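Local coordinates for protein gamma-glutamyl-gamma-aminobutyraldehyde dehydrogenase (PDB 4LIH) that probably oxidises gamma-glutamyl-gamma-aminobutyraldehyde and other aldehydes to the carboxylic acids with NAD(P)+, as a member of the aldehyde dehydrogenase family, at residues Asp289-Ala294 and Ile326-Ala331; Arg314-Arg319 and Val424-Asp429; Ile355-Val360 and Phe387-Thr392; Phe394-Asp399 and Val411-Val416. All blocks are in the same frame, centred on the assembly; numbering follows the deposited sequence.

Interaction 1 (Asp289-Ala294 and Ile326-Ala331)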
loop_
_atom_site.group_PDB
_atom_site.type_symbol
_atom_site.label_atom_id
_atom_site.label_comp_id
_atom_site.label_asym_id
_atom_site.label_seq_id
_atom_site.Cartn_x
_atom_site.Cartn_y
_atom_site.Cartn_z
ATOM N N ASP A 289 21.122 -28.152 7.801
ATOM C CA ASP A 289 22.062 -28.823 6.893
ATOM C C ASP A 289 23.434 -28.206 7.112
ATOM O O ASP A 289 23.700 -27.133 6.619
ATOM C CB ASP A 289 21.586 -28.640 5.455
ATOM C CG ASP A 289 22.540 -29.239 4.414
ATOM O OD1 ASP A 289 23.702 -29.568 4.720
ATOM O OD2 ASP A 289 22.100 -29.357 3.250
ATOM N N LEU A 290 24.268 -28.899 7.876
ATOM C CA LEU A 290 25.553 -28.372 8.361
ATOM C C LEU A 290 26.591 -28.236 7.239
ATOM O O LEU A 290 27.488 -27.376 7.305
ATOM C CB LEU A 290 26.088 -29.276 9.458
ATOM C CG LEU A 290 26.989 -28.683 10.524
ATOM C CD1 LEU A 290 26.241 -27.673 11.409
ATOM C CD2 LEU A 290 27.501 -29.852 11.345
ATOM N N ASP A 291 26.464 -29.092 6.220
ATOM C CA ASP A 291 27.300 -29.006 5.034
ATOM C C ASP A 291 27.000 -27.767 4.215
ATOM O O ASP A 291 27.929 -27.031 3.862
ATOM C CB ASP A 291 27.165 -30.272 4.174
ATOM C CG ASP A 291 27.763 -31.460 4.849
ATOM O OD1 ASP A 291 28.938 -31.351 5.244
ATOM O OD2 ASP A 291 27.062 -32.477 5.032
ATOM N N ARG A 292 25.720 -27.527 3.931
ATOM C CA ARG A 292 25.336 -26.279 3.239
ATOM C C ARG A 292 25.760 -25.080 4.069
ATOM O O ARG A 292 26.311 -24.121 3.538
ATOM C CB ARG A 292 23.835 -26.189 2.920
ATOM C CG ARG A 292 23.475 -24.916 2.133
ATOM C CD ARG A 292 22.139 -25.013 1.380
ATOM N NE ARG A 292 20.978 -24.998 2.266
ATOM C CZ ARG A 292 20.449 -23.892 2.809
ATOM N NH1 ARG A 292 20.949 -22.730 2.518
ATOM N NH2 ARG A 292 19.393 -23.956 3.628
ATOM N N ALA A 293 25.516 -25.131 5.371
ATOM C CA ALA A 293 25.925 -24.018 6.231
ATOM C C ALA A 293 27.427 -23.738 6.164
ATOM O O ALA A 293 27.822 -22.578 6.134
ATOM C CB ALA A 293 25.458 -24.223 7.668
ATOM N N ALA A 294 28.273 -24.790 6.145
ATOM C CA ALA A 294 29.731 -24.610 6.115
ATOM C C ALA A 294 30.178 -24.069 4.782
ATOM O O ALA A 294 31.037 -23.187 4.739
ATOM C CB ALA A 294 30.464 -25.919 6.392
ATOM N N ILE A 326 34.054 -26.401 11.834
ATOM C CA ILE A 326 35.331 -25.843 11.390
ATOM C C ILE A 326 35.977 -26.821 10.382
ATOM O O ILE A 326 36.463 -26.407 9.331
ATOM C CB ILE A 326 36.261 -25.500 12.599
ATOM C CG1 ILE A 326 35.710 -24.270 13.359
ATOM C CG2 ILE A 326 37.702 -25.180 12.166
ATOM C CD1 ILE A 326 36.421 -24.018 14.698
ATOM N N GLU A 327 35.947 -28.129 10.668
ATOM C CA GLU A 327 36.409 -29.096 9.668
ATOM C C GLU A 327 35.753 -28.877 8.285
ATOM O O GLU A 327 36.455 -28.801 7.284
ATOM C CB GLU A 327 36.224 -30.541 10.141
ATOM C CG GLU A 327 36.793 -31.564 9.168
ATOM C CD GLU A 327 36.543 -33.014 9.582
ATOM O OE1 GLU A 327 35.572 -33.292 10.320
ATOM O OE2 GLU A 327 37.277 -33.895 9.078
ATOM N N LYS A 328 34.427 -28.747 8.240
ATOM C CA LYS A 328 33.702 -28.561 6.983
ATOM C C LYS A 328 34.032 -27.225 6.314
ATOM O O LYS A 328 34.137 -27.147 5.092
ATOM C CB LYS A 328 32.184 -28.702 7.215
ATOM C CG LYS A 328 31.759 -30.127 7.632
ATOM C CD LYS A 328 30.312 -30.144 8.107
ATOM C CE LYS A 328 29.813 -31.534 8.474
ATOM N NZ LYS A 328 29.871 -32.525 7.374
ATOM N N LEU A 329 34.268 -26.204 7.131
ATOM C CA LEU A 329 34.658 -24.862 6.693
ATOM C C LEU A 329 36.020 -24.865 6.001
ATOM O O LEU A 329 36.212 -24.278 4.908
ATOM C CB LEU A 329 34.688 -23.959 7.940
ATOM C CG LEU A 329 34.916 -22.490 7.819
ATOM C CD1 LEU A 329 33.797 -21.822 7.002
ATOM C CD2 LEU A 329 34.970 -21.914 9.232
ATOM N N VAL A 330 36.983 -25.507 6.643
ATOM C CA VAL A 330 38.319 -25.646 6.100
ATOM C C VAL A 330 38.307 -26.350 4.740
ATOM O O VAL A 330 38.954 -25.910 3.802
ATOM C CB VAL A 330 39.240 -26.377 7.091
ATOM C CG1 VAL A 330 40.572 -26.758 6.456
ATOM C CG2 VAL A 330 39.465 -25.503 8.313
ATOM N N ALA A 331 37.550 -27.422 4.650
ATOM C CA ALA A 331 37.323 -28.129 3.403
ATOM C C ALA A 331 36.686 -27.192 2.352
ATOM O O ALA A 331 37.168 -27.097 1.239
ATOM C CB ALA A 331 36.422 -29.306 3.658
#
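Lys-328 and Asp-291 form the ionic part of this contact between two helices: NZ donates to Asp-291 OD1 at 2.6 Å, a hydrogen bond within a salt bridge. The ammonium meets OD1 on its syn side, 25° out of the carboxylate plane. A bend at the last torsion of Lys-328 (chi4 -59°) places NZ there, after a chain that runs extended as far as CE. The same oxygen also lies 3.4 Å from Lys-328 CD, so the lysine brings its methylenes as well as its charge to the acid.

Among the carbon pairs, Ala-294 CB presses on Lys-328 CB at 3.4 Å, tighter than usual, while Leu-290 CD2 crosses the lysine chain near CE at 4.1 Å. A methyl-to-carbonyl van der Waals contact joins Leu-329 CD1 to Ala-294 O at 3.8 Å. The short helix axes approach to 9.0 Å and cross at -51°, with Ala-294 CB at the close point.

A side-chain cap closes the start of helix 290-302: Asp-289 OD1 accepts from Arg-292 N at 3.0 Å, met from above the carboxylate plane. Helix 319-333 also rests Ile-326 and Leu-329 on Val-414 of the sheet.

Two acidic side chains at the N-terminal end of helix 290-302 would favour its dipole, and Lys-328 would offset the charge of Asp-291 at a partly solvent-exposed edge over a buried alanine.

Interaction 2 (Arg314-Arg319 and Val424-Asp429)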
loop_
_atom_site.group_PDB
_atom_site.type_symbol
_atom_site.label_atom_id
_atom_site.label_comp_id
_atom_site.label_asym_id
_atom_site.label_seq_id
_atom_site.Cartn_x
_atom_site.Cartn_y
_atom_site.Cartn_z
ATOM N N ARG A 314 32.173 -12.509 10.742
ATOM C CA ARG A 314 32.198 -13.112 12.073
ATOM C C ARG A 314 31.277 -14.320 11.965
ATOM O O ARG A 314 30.067 -14.149 11.736
ATOM C CB ARG A 314 31.703 -12.165 13.192
ATOM C CG ARG A 314 32.528 -10.946 13.357
ATOM C CD ARG A 314 32.094 -10.029 14.484
ATOM N NE ARG A 314 30.831 -9.389 14.245
ATOM C CZ ARG A 314 29.885 -9.119 15.166
ATOM N NH1 ARG A 314 30.013 -9.446 16.438
ATOM N NH2 ARG A 314 28.777 -8.502 14.792
ATOM N N LEU A 315 31.868 -15.516 12.023
ATOM C CA LEU A 315 31.111 -16.768 12.122
ATOM C C LEU A 315 31.020 -17.174 13.573
ATOM O O LEU A 315 32.013 -17.536 14.202
ATOM C CB LEU A 315 31.774 -17.878 11.315
ATOM C CG LEU A 315 30.979 -19.182 11.382
ATOM C CD1 LEU A 315 29.879 -19.164 10.346
ATOM C CD2 LEU A 315 31.865 -20.412 11.252
ATOM N N LEU A 316 29.812 -17.075 14.105
ATOM C CA LEU A 316 29.517 -17.428 15.467
ATOM C C LEU A 316 28.955 -18.846 15.431
ATOM O O LEU A 316 27.911 -19.087 14.797
ATOM C CB LEU A 316 28.466 -16.497 16.035
ATOM C CG LEU A 316 28.896 -15.156 16.612
ATOM C CD1 LEU A 316 29.750 -14.357 15.666
ATOM C CD2 LEU A 316 27.702 -14.304 17.056
ATOM N N VAL A 317 29.622 -19.766 16.113
ATOM C CA VAL A 317 29.258 -21.178 16.062
ATOM C C VAL A 317 29.131 -21.765 17.460
ATOM O O VAL A 317 29.951 -21.520 18.318
ATOM C CB VAL A 317 30.285 -21.973 15.239
ATOM C CG1 VAL A 317 31.672 -21.856 15.818
ATOM C CG2 VAL A 317 29.866 -23.425 15.104
ATOM N N HIS A 318 28.098 -22.550 17.686
ATOM C CA HIS A 318 27.858 -23.113 19.003
ATOM C C HIS A 318 28.929 -24.159 19.326
ATOM O O HIS A 318 29.300 -24.957 18.488
ATOM C CB HIS A 318 26.459 -23.741 19.064
ATOM C CG HIS A 318 26.014 -24.090 20.444
ATOM N ND1 HIS A 318 26.476 -25.204 21.121
ATOM C CD2 HIS A 318 25.094 -23.518 21.253
ATOM C CE1 HIS A 318 25.902 -25.263 22.310
ATOM N NE2 HIS A 318 25.058 -24.252 22.415
ATOM N N ARG A 319 29.409 -24.158 20.559
ATOM C CA ARG A 319 30.475 -25.093 20.989
ATOM C C ARG A 319 30.236 -26.550 20.608
ATOM O O ARG A 319 31.182 -27.261 20.242
ATOM C CB ARG A 319 30.683 -24.988 22.507
ATOM C CG ARG A 319 31.998 -25.609 22.982
ATOM C CD ARG A 319 32.217 -25.417 24.476
ATOM N NE ARG A 319 32.143 -24.013 24.877
ATOM C CZ ARG A 319 33.113 -23.118 24.717
ATOM N NH1 ARG A 319 34.266 -23.441 24.165
ATOM N NH2 ARG A 319 32.932 -21.879 25.136
ATOM N N VAL A 424 23.437 -13.721 20.236
ATOM C CA VAL A 424 22.731 -12.495 19.857
ATOM C C VAL A 424 23.449 -11.264 20.418
ATOM O O VAL A 424 23.636 -10.268 19.698
ATOM C CB VAL A 424 21.236 -12.515 20.220
ATOM C CG1 VAL A 424 20.624 -11.119 20.035
ATOM C CG2 VAL A 424 20.486 -13.535 19.380
ATOM N N ARG A 425 23.862 -11.334 21.688
ATOM C CA ARG A 425 24.593 -10.238 22.312
ATOM C C ARG A 425 25.892 -9.936 21.550
ATOM O O ARG A 425 26.161 -8.792 21.237
ATOM C CB ARG A 425 24.872 -10.529 23.796
ATOM C CG ARG A 425 23.622 -10.476 24.670
ATOM C CD ARG A 425 23.917 -10.615 26.151
ATOM N NE ARG A 425 24.968 -11.590 26.430
ATOM C CZ ARG A 425 24.764 -12.782 26.972
ATOM N NH1 ARG A 425 23.547 -13.180 27.278
ATOM N NH2 ARG A 425 25.785 -13.578 27.201
ATOM N N ILE A 426 26.663 -10.966 21.210
ATOM C CA ILE A 426 27.899 -10.783 20.422
ATOM C C ILE A 426 27.578 -10.203 19.020
ATOM O O ILE A 426 28.223 -9.263 18.557
ATOM C CB ILE A 426 28.678 -12.124 20.307
ATOM C CG1 ILE A 426 29.190 -12.571 21.697
ATOM C CG2 ILE A 426 29.833 -11.995 19.313
ATOM C CD1 ILE A 426 29.709 -14.002 21.697
ATOM N N ALA A 427 26.548 -10.756 18.378
ATOM C CA ALA A 427 26.154 -10.327 17.043
ATOM C C ALA A 427 25.888 -8.829 17.059
ATOM O O ALA A 427 26.435 -8.115 16.227
ATOM C CB ALA A 427 24.928 -11.072 16.578
ATOM N N ASN A 428 25.132 -8.355 18.046
ATOM C CA ASN A 428 24.717 -6.951 18.042
ATOM C C ASN A 428 25.763 -6.009 18.637
ATOM O O ASN A 428 25.555 -4.808 18.640
ATOM C CB ASN A 428 23.421 -6.771 18.819
ATOM C CG ASN A 428 22.212 -7.303 18.078
ATOM O OD1 ASN A 428 22.172 -7.308 16.852
ATOM N ND2 ASN A 428 21.189 -7.701 18.834
ATOM N N ASP A 429 26.839 -6.553 19.199
ATOM C CA ASP A 429 27.851 -5.735 19.906
ATOM C C ASP A 429 28.834 -5.203 18.878
ATOM O O ASP A 429 29.969 -5.688 18.761
ATOM C CB ASP A 429 28.594 -6.540 20.951
ATOM C CG ASP A 429 29.517 -5.686 21.849
ATOM O OD1 ASP A 429 29.424 -4.426 21.892
ATOM O OD2 ASP A 429 30.328 -6.327 22.545
#
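Arg-314 leaves its strand with CB directed at helix 420-428, and its tip reaches carbonyls near the C-terminal end of the helix. CG stands anti to the carbonyl carbon, CD continues the chain in extended form, and a turn at chi3 (-68°) sets NE. The side chain also touches Pro-280, and NE itself donates to Lys-278 O. Beyond CZ the two terminal nitrogens divide the work: NH1 donates to Ile-426 O at 2.8 Å and NH2 to Ala-427 O, also at 2.8 Å, both with N-H...O angles of 161°. Both oxygens lie at the guanidinium edge, close to its plane. NH1 stands well above the carbonyl plane of Ile-426, whereas NH2 is only modestly tilted from that of Ala-427. Ile-426 O has a second donor, Asp-429 N at 3.1 Å, which arrives from the opposite face of that carbonyl.

Next to this polar grip, NH1 lies 3.8 Å from Ile-426 CG2, the methyl that also meets Leu-316 CD2 at 3.9 Å. Leu-316 CD2 further approaches Ala-427 CB at 4.3 Å. The segment axes run nearly antiparallel, 175° apart and 10.0 Å from each other, as when a helix lies on the sheet of an alpha/beta domain.

A cation held near the C-terminal end of a helix would be favoured by the helix dipole, and Arg-314 adds a second donor to Ile-426 O and one to Ala-427 O there.

Interaction 3 (Ile355-Val360 and Phe387-Thr392)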
loop_
_atom_site.group_PDB
_atom_site.type_symbol
_atom_site.label_atom_id
_atom_site.label_comp_id
_atom_site.label_asym_id
_atom_site.label_seq_id
_atom_site.Cartn_x
_atom_site.Cartn_y
_atom_site.Cartn_z
ATOM N N ILE A 355 47.945 -1.665 -1.990
ATOM C CA ILE A 355 47.593 -1.035 -0.705
ATOM C C ILE A 355 46.499 -1.850 0.024
ATOM O O ILE A 355 46.574 -2.061 1.256
ATOM C CB ILE A 355 47.190 0.448 -0.887
ATOM C CG1 ILE A 355 48.447 1.274 -1.190
ATOM C CG2 ILE A 355 46.474 1.002 0.341
ATOM C CD1 ILE A 355 48.125 2.681 -1.666
ATOM N N GLN A 356 45.510 -2.334 -0.729
ATOM C CA GLN A 356 44.486 -3.201 -0.142
ATOM C C GLN A 356 45.064 -4.531 0.313
ATOM O O GLN A 356 44.744 -5.015 1.406
ATOM C CB GLN A 356 43.324 -3.429 -1.110
ATOM C CG GLN A 356 42.373 -2.255 -1.151
ATOM C CD GLN A 356 41.957 -1.804 0.231
ATOM O OE1 GLN A 356 41.920 -0.597 0.531
ATOM N NE2 GLN A 356 41.633 -2.775 1.093
ATOM N N LEU A 357 45.911 -5.116 -0.527
ATOM C CA LEU A 357 46.608 -6.344 -0.174
ATOM C C LEU A 357 47.386 -6.174 1.140
ATOM O O LEU A 357 47.279 -7.025 2.043
ATOM C CB LEU A 357 47.547 -6.781 -1.330
ATOM C CG LEU A 357 48.287 -8.093 -1.074
ATOM C CD1 LEU A 357 47.312 -9.234 -0.872
ATOM C CD2 LEU A 357 49.204 -8.434 -2.238
ATOM N N GLU A 358 48.120 -5.074 1.262
ATOM C CA GLU A 358 48.944 -4.807 2.450
ATOM C C GLU A 358 48.114 -4.648 3.728
ATOM O O GLU A 358 48.481 -5.149 4.802
ATOM C CB GLU A 358 49.827 -3.582 2.187
ATOM C CG GLU A 358 50.868 -3.895 1.130
ATOM C CD GLU A 358 51.670 -2.709 0.632
ATOM O OE1 GLU A 358 51.176 -1.563 0.488
ATOM O OE2 GLU A 358 52.832 -2.968 0.344
ATOM N N ARG A 359 46.975 -3.972 3.588
ATOM C CA ARG A 359 46.011 -3.772 4.677
ATOM C C ARG A 359 45.455 -5.102 5.159
ATOM O O ARG A 359 45.426 -5.390 6.357
ATOM C CB ARG A 359 44.857 -2.853 4.203
ATOM C CG ARG A 359 43.621 -2.880 5.067
ATOM C CD ARG A 359 42.753 -1.647 4.839
ATOM N NE ARG A 359 41.640 -1.582 5.802
ATOM C CZ ARG A 359 41.634 -0.866 6.941
ATOM N NH1 ARG A 359 42.683 -0.143 7.325
ATOM N NH2 ARG A 359 40.567 -0.886 7.729
ATOM N N VAL A 360 45.029 -5.937 4.219
ATOM C CA VAL A 360 44.598 -7.293 4.552
ATOM C C VAL A 360 45.724 -8.129 5.228
ATOM O O VAL A 360 45.495 -8.816 6.225
ATOM C CB VAL A 360 44.051 -8.030 3.304
ATOM C CG1 VAL A 360 43.852 -9.512 3.584
ATOM C CG2 VAL A 360 42.760 -7.380 2.823
ATOM N N PHE A 387 47.753 -9.178 -7.256
ATOM C CA PHE A 387 47.589 -9.107 -5.807
ATOM C C PHE A 387 46.647 -10.195 -5.328
ATOM O O PHE A 387 45.489 -10.156 -5.629
ATOM C CB PHE A 387 47.075 -7.726 -5.462
ATOM C CG PHE A 387 47.905 -6.637 -6.081
ATOM C CD1 PHE A 387 49.168 -6.398 -5.598
ATOM C CD2 PHE A 387 47.465 -5.939 -7.182
ATOM C CE1 PHE A 387 49.977 -5.430 -6.168
ATOM C CE2 PHE A 387 48.244 -4.974 -7.753
ATOM C CZ PHE A 387 49.502 -4.721 -7.272
ATOM N N TYR A 388 47.191 -11.173 -4.602
ATOM C CA TYR A 388 46.483 -12.423 -4.275
ATOM C C TYR A 388 46.821 -12.876 -2.848
ATOM O O TYR A 388 47.966 -12.770 -2.423
ATOM C CB TYR A 388 46.870 -13.525 -5.245
ATOM C CG TYR A 388 46.563 -13.246 -6.701
ATOM C CD1 TYR A 388 45.310 -13.521 -7.250
ATOM C CD2 TYR A 388 47.513 -12.707 -7.513
ATOM C CE1 TYR A 388 45.035 -13.261 -8.576
ATOM C CE2 TYR A 388 47.259 -12.460 -8.858
ATOM C CZ TYR A 388 46.021 -12.701 -9.379
ATOM O OH TYR A 388 45.793 -12.455 -10.730
ATOM N N VAL A 389 45.812 -13.353 -2.128
ATOM C CA VAL A 389 45.958 -13.778 -0.725
ATOM C C VAL A 389 45.020 -14.952 -0.543
ATOM O O VAL A 389 43.901 -14.976 -1.083
ATOM C CB VAL A 389 45.741 -12.596 0.270
ATOM C CG1 VAL A 389 44.361 -11.992 0.141
ATOM C CG2 VAL A 389 46.019 -13.000 1.709
ATOM N N GLU A 390 45.493 -15.957 0.173
ATOM C CA GLU A 390 44.701 -17.149 0.434
ATOM C C GLU A 390 43.437 -16.855 1.261
ATOM O O GLU A 390 43.434 -15.940 2.085
ATOM C CB GLU A 390 45.519 -18.196 1.178
ATOM C CG GLU A 390 46.700 -18.770 0.429
ATOM C CD GLU A 390 47.656 -19.538 1.329
ATOM O OE1 GLU A 390 47.812 -19.183 2.520
ATOM O OE2 GLU A 390 48.213 -20.540 0.837
ATOM N N PRO A 391 42.379 -17.676 1.085
ATOM C CA PRO A 391 41.254 -17.571 2.039
ATOM C C PRO A 391 41.704 -18.002 3.431
ATOM O O PRO A 391 42.289 -19.082 3.591
ATOM C CB PRO A 391 40.218 -18.525 1.462
ATOM C CG PRO A 391 41.038 -19.555 0.752
ATOM C CD PRO A 391 42.224 -18.829 0.186
ATOM N N THR A 392 41.449 -17.144 4.424
ATOM C CA THR A 392 42.089 -17.251 5.732
ATOM C C THR A 392 41.052 -17.301 6.839
ATOM O O THR A 392 40.126 -16.498 6.846
ATOM C CB THR A 392 43.008 -16.047 5.936
ATOM O OG1 THR A 392 44.037 -16.057 4.916
ATOM C CG2 THR A 392 43.652 -16.041 7.287
#
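The strand on which Leu-357 and Val-360 pack is braced just past Val-389 by a 2.9 Å hydrogen bond from Thr-392 OG1 to Glu-390 O, with the hydroxyl standing above the carbonyl plane. OG1 also takes a weak bond from Gly-377 N, so it ties the chain around Pro-391 to Glu-390 and, weakly, to Gly-377.

Across the contact itself, the evidence is apolar. Leu-357 spreads its two methyls over residues 387 to 389. Leu-357 CD2 lies 3.9 Å from Phe-387 CB and approaches the ring at its edge, close to the ring plane, near Phe-387 CD1. Leu-357 CD1 goes the other way, to Val-389 CB at 3.9 Å and to the carbonyl of Tyr-388, whose O is also 3.9 Å away. With CG anti to the backbone N (chi1 -178°), the leucine branch point is carried out from the helix toward the strand. Leu-357 and Val-389 point past one another, and Leu-357 meets Phe-387 at a slant.

Helix 354-370 thus packs on the start of strand 388-395 in the mixed sheet of the domain that in this family is the catalytic one. One helical turn further on, Val-360 CG1 meets Val-389 CG1 at a looser 4.3 Å, and Leu-361 and Ile-364 continue the same apolar face against Val-389. Tyr-388, with CB directed away from the helix, sends OH to a hydrogen bond with Ile-51 O.

Interaction 4 (Phe394-Asp399 and Val411-Val416)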
loop_
_atom_site.group_PDB
_atom_site.type_symbol
_atom_site.label_atom_id
_atom_site.label_comp_id
_atom_site.label_asym_id
_atom_site.label_seq_id
_atom_site.Cartn_x
_atom_site.Cartn_y
_atom_site.Cartn_z
ATOM N N PHE A 394 40.636 -17.540 11.138
ATOM C CA PHE A 394 41.081 -17.589 12.539
ATOM C C PHE A 394 39.961 -17.934 13.524
ATOM O O PHE A 394 38.793 -17.584 13.335
ATOM C CB PHE A 394 41.581 -16.229 12.985
ATOM C CG PHE A 394 42.861 -15.806 12.318
ATOM C CD1 PHE A 394 44.075 -16.241 12.822
ATOM C CD2 PHE A 394 42.847 -14.985 11.217
ATOM C CE1 PHE A 394 45.251 -15.834 12.240
ATOM C CE2 PHE A 394 44.025 -14.594 10.594
ATOM C CZ PHE A 394 45.235 -15.032 11.102
ATOM N N GLU A 395 40.365 -18.549 14.628
ATOM C CA GLU A 395 39.472 -18.730 15.781
ATOM C C GLU A 395 39.860 -17.647 16.780
ATOM O O GLU A 395 41.016 -17.561 17.164
ATOM C CB GLU A 395 39.615 -20.147 16.355
ATOM C CG GLU A 395 38.585 -20.420 17.425
ATOM C CD GLU A 395 38.524 -21.854 17.860
ATOM O OE1 GLU A 395 39.227 -22.707 17.290
ATOM O OE2 GLU A 395 37.781 -22.092 18.814
ATOM N N VAL A 396 38.921 -16.788 17.148
ATOM C CA VAL A 396 39.229 -15.623 18.013
ATOM C C VAL A 396 38.140 -15.434 19.024
ATOM O O VAL A 396 37.014 -15.976 18.890
ATOM C CB VAL A 396 39.415 -14.265 17.226
ATOM C CG1 VAL A 396 40.758 -14.210 16.484
ATOM C CG2 VAL A 396 38.260 -13.981 16.278
ATOM N N LYS A 397 38.470 -14.675 20.062
ATOM C CA LYS A 397 37.482 -14.111 20.958
ATOM C C LYS A 397 36.756 -12.959 20.264
ATOM O O LYS A 397 37.263 -12.327 19.335
ATOM C CB LYS A 397 38.159 -13.528 22.212
ATOM C CG LYS A 397 38.830 -14.494 23.156
ATOM C CD LYS A 397 39.365 -13.643 24.295
ATOM C CE LYS A 397 40.168 -14.412 25.323
ATOM N NZ LYS A 397 40.622 -13.385 26.294
ATOM N N PRO A 398 35.559 -12.644 20.748
ATOM C CA PRO A 398 34.807 -11.625 20.048
ATOM C C PRO A 398 35.333 -10.219 20.140
ATOM O O PRO A 398 34.918 -9.393 19.342
ATOM C CB PRO A 398 33.417 -11.744 20.648
ATOM C CG PRO A 398 33.589 -12.418 21.933
ATOM C CD PRO A 398 34.762 -13.321 21.772
ATOM N N ASP A 399 36.226 -9.937 21.094
ATOM C CA ASP A 399 36.843 -8.601 21.228
ATOM C C ASP A 399 38.190 -8.465 20.516
ATOM O O ASP A 399 38.812 -7.427 20.611
ATOM C CB ASP A 399 36.988 -8.208 22.706
ATOM C CG ASP A 399 37.666 -9.284 23.553
ATOM O OD1 ASP A 399 38.311 -10.202 22.990
ATOM O OD2 ASP A 399 37.558 -9.222 24.806
ATOM N N VAL A 411 39.184 -12.827 5.145
ATOM C CA VAL A 411 39.649 -13.184 6.474
ATOM C C VAL A 411 38.441 -13.295 7.410
ATOM O O VAL A 411 37.780 -12.279 7.735
ATOM C CB VAL A 411 40.599 -12.150 7.080
ATOM C CG1 VAL A 411 41.124 -12.668 8.425
ATOM C CG2 VAL A 411 41.765 -11.844 6.149
ATOM N N LEU A 412 38.213 -14.516 7.869
ATOM C CA LEU A 412 37.105 -14.876 8.702
ATOM C C LEU A 412 37.516 -15.005 10.158
ATOM O O LEU A 412 38.565 -15.628 10.486
ATOM C CB LEU A 412 36.537 -16.220 8.250
ATOM C CG LEU A 412 35.273 -16.701 9.016
ATOM C CD1 LEU A 412 34.053 -15.828 8.737
ATOM C CD2 LEU A 412 34.938 -18.116 8.647
ATOM N N SER A 413 36.664 -14.470 11.037
ATOM C CA SER A 413 36.789 -14.591 12.488
ATOM C C SER A 413 35.732 -15.578 12.979
ATOM O O SER A 413 34.522 -15.309 12.892
ATOM C CB SER A 413 36.598 -13.225 13.176
ATOM O OG SER A 413 37.699 -12.371 12.944
ATOM N N VAL A 414 36.190 -16.731 13.466
ATOM C CA VAL A 414 35.343 -17.749 14.038
ATOM C C VAL A 414 35.267 -17.565 15.564
ATOM O O VAL A 414 36.289 -17.584 16.268
ATOM C CB VAL A 414 35.850 -19.177 13.727
ATOM C CG1 VAL A 414 34.947 -20.206 14.372
ATOM C CG2 VAL A 414 35.889 -19.421 12.232
ATOM N N ILE A 415 34.037 -17.425 16.064
ATOM C CA ILE A 415 33.775 -17.081 17.478
ATOM C C ILE A 415 32.847 -18.130 18.037
ATOM O O ILE A 415 31.826 -18.408 17.437
ATOM C CB ILE A 415 33.108 -15.678 17.613
ATOM C CG1 ILE A 415 34.059 -14.616 17.060
ATOM C CG2 ILE A 415 32.664 -15.421 19.070
ATOM C CD1 ILE A 415 33.468 -13.247 16.778
ATOM N N VAL A 416 33.212 -18.722 19.173
ATOM C CA VAL A 416 32.406 -19.769 19.791
ATOM C C VAL A 416 31.449 -19.197 20.825
ATOM O O VAL A 416 31.778 -18.217 21.477
ATOM C CB VAL A 416 33.302 -20.830 20.471
ATOM C CG1 VAL A 416 33.974 -20.261 21.727
ATOM C CG2 VAL A 416 32.456 -22.032 20.835
HETATM O O HOH W 1 35.702 -17.687 20.304
#
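Val-396 has CG1 anti to its carbonyl carbon (chi1 -75°), which leaves CG2 between the backbone N and the carbonyl carbon, where it meets Ser-413 CB at 3.6 Å. Phe-394 has its CG likewise anti to the carbonyl carbon (chi1 -68°), and the ring presents its edge, through CD2, to Val-411 CG1 at 4.0 Å.

The backbones pair as parallel strands. Phe-394 N donates to Leu-412 O at 2.9 Å, Val-414 N to Phe-394 O at 2.7 Å and Val-396 N to Val-414 O at 2.9 Å, so Phe-394 brackets Ser-413 and the register is fixed. Strand 388-395, helix 401-404 and strand 411-417 make up a beta-alpha-beta crossover, with Ile-402 and Ala-403 covering the face that carries Phe-394 and Ser-413.

From the carbonyl of Val-396 onward a water replaces the direct bond: it donates to Val-396 O at 2.6 Å and accepts from Val-416 N at 2.9 Å. Pro-398 packs its CD on Ile-415 CG2 at 4.0 Å. On the other face, beside Val-414, Glu-395 extends its carboxylate to salt bridges with Arg-372 and Lys-322.

Overall arrangement
The contacts belong to the domain built round the mixed sheet that includes strands 280-283, 314-318, 411-417 and 388-395. Interaction 4 pairs two of its strands, and interaction 2, centred 9 Å away, adds the neighbouring strand 314-318 through backbone bonds of Leu-315 to Ser-413 and Ile-415. Interaction 1 is centred about 16 Å from interaction 4, with Leu-329 packed on Leu-412 and Val-414. Interaction 3 shares strand 388-395 with interaction 4, their centres about 18 Å apart, and Thr-392 O probably accepts from Leu-412 N. Along the chain, 3 then 4 nest inside the loop closed by 2, while 1 alternates with 2. Three contacts bring helices to or above the sheet, away from predicted active-site Glu-274.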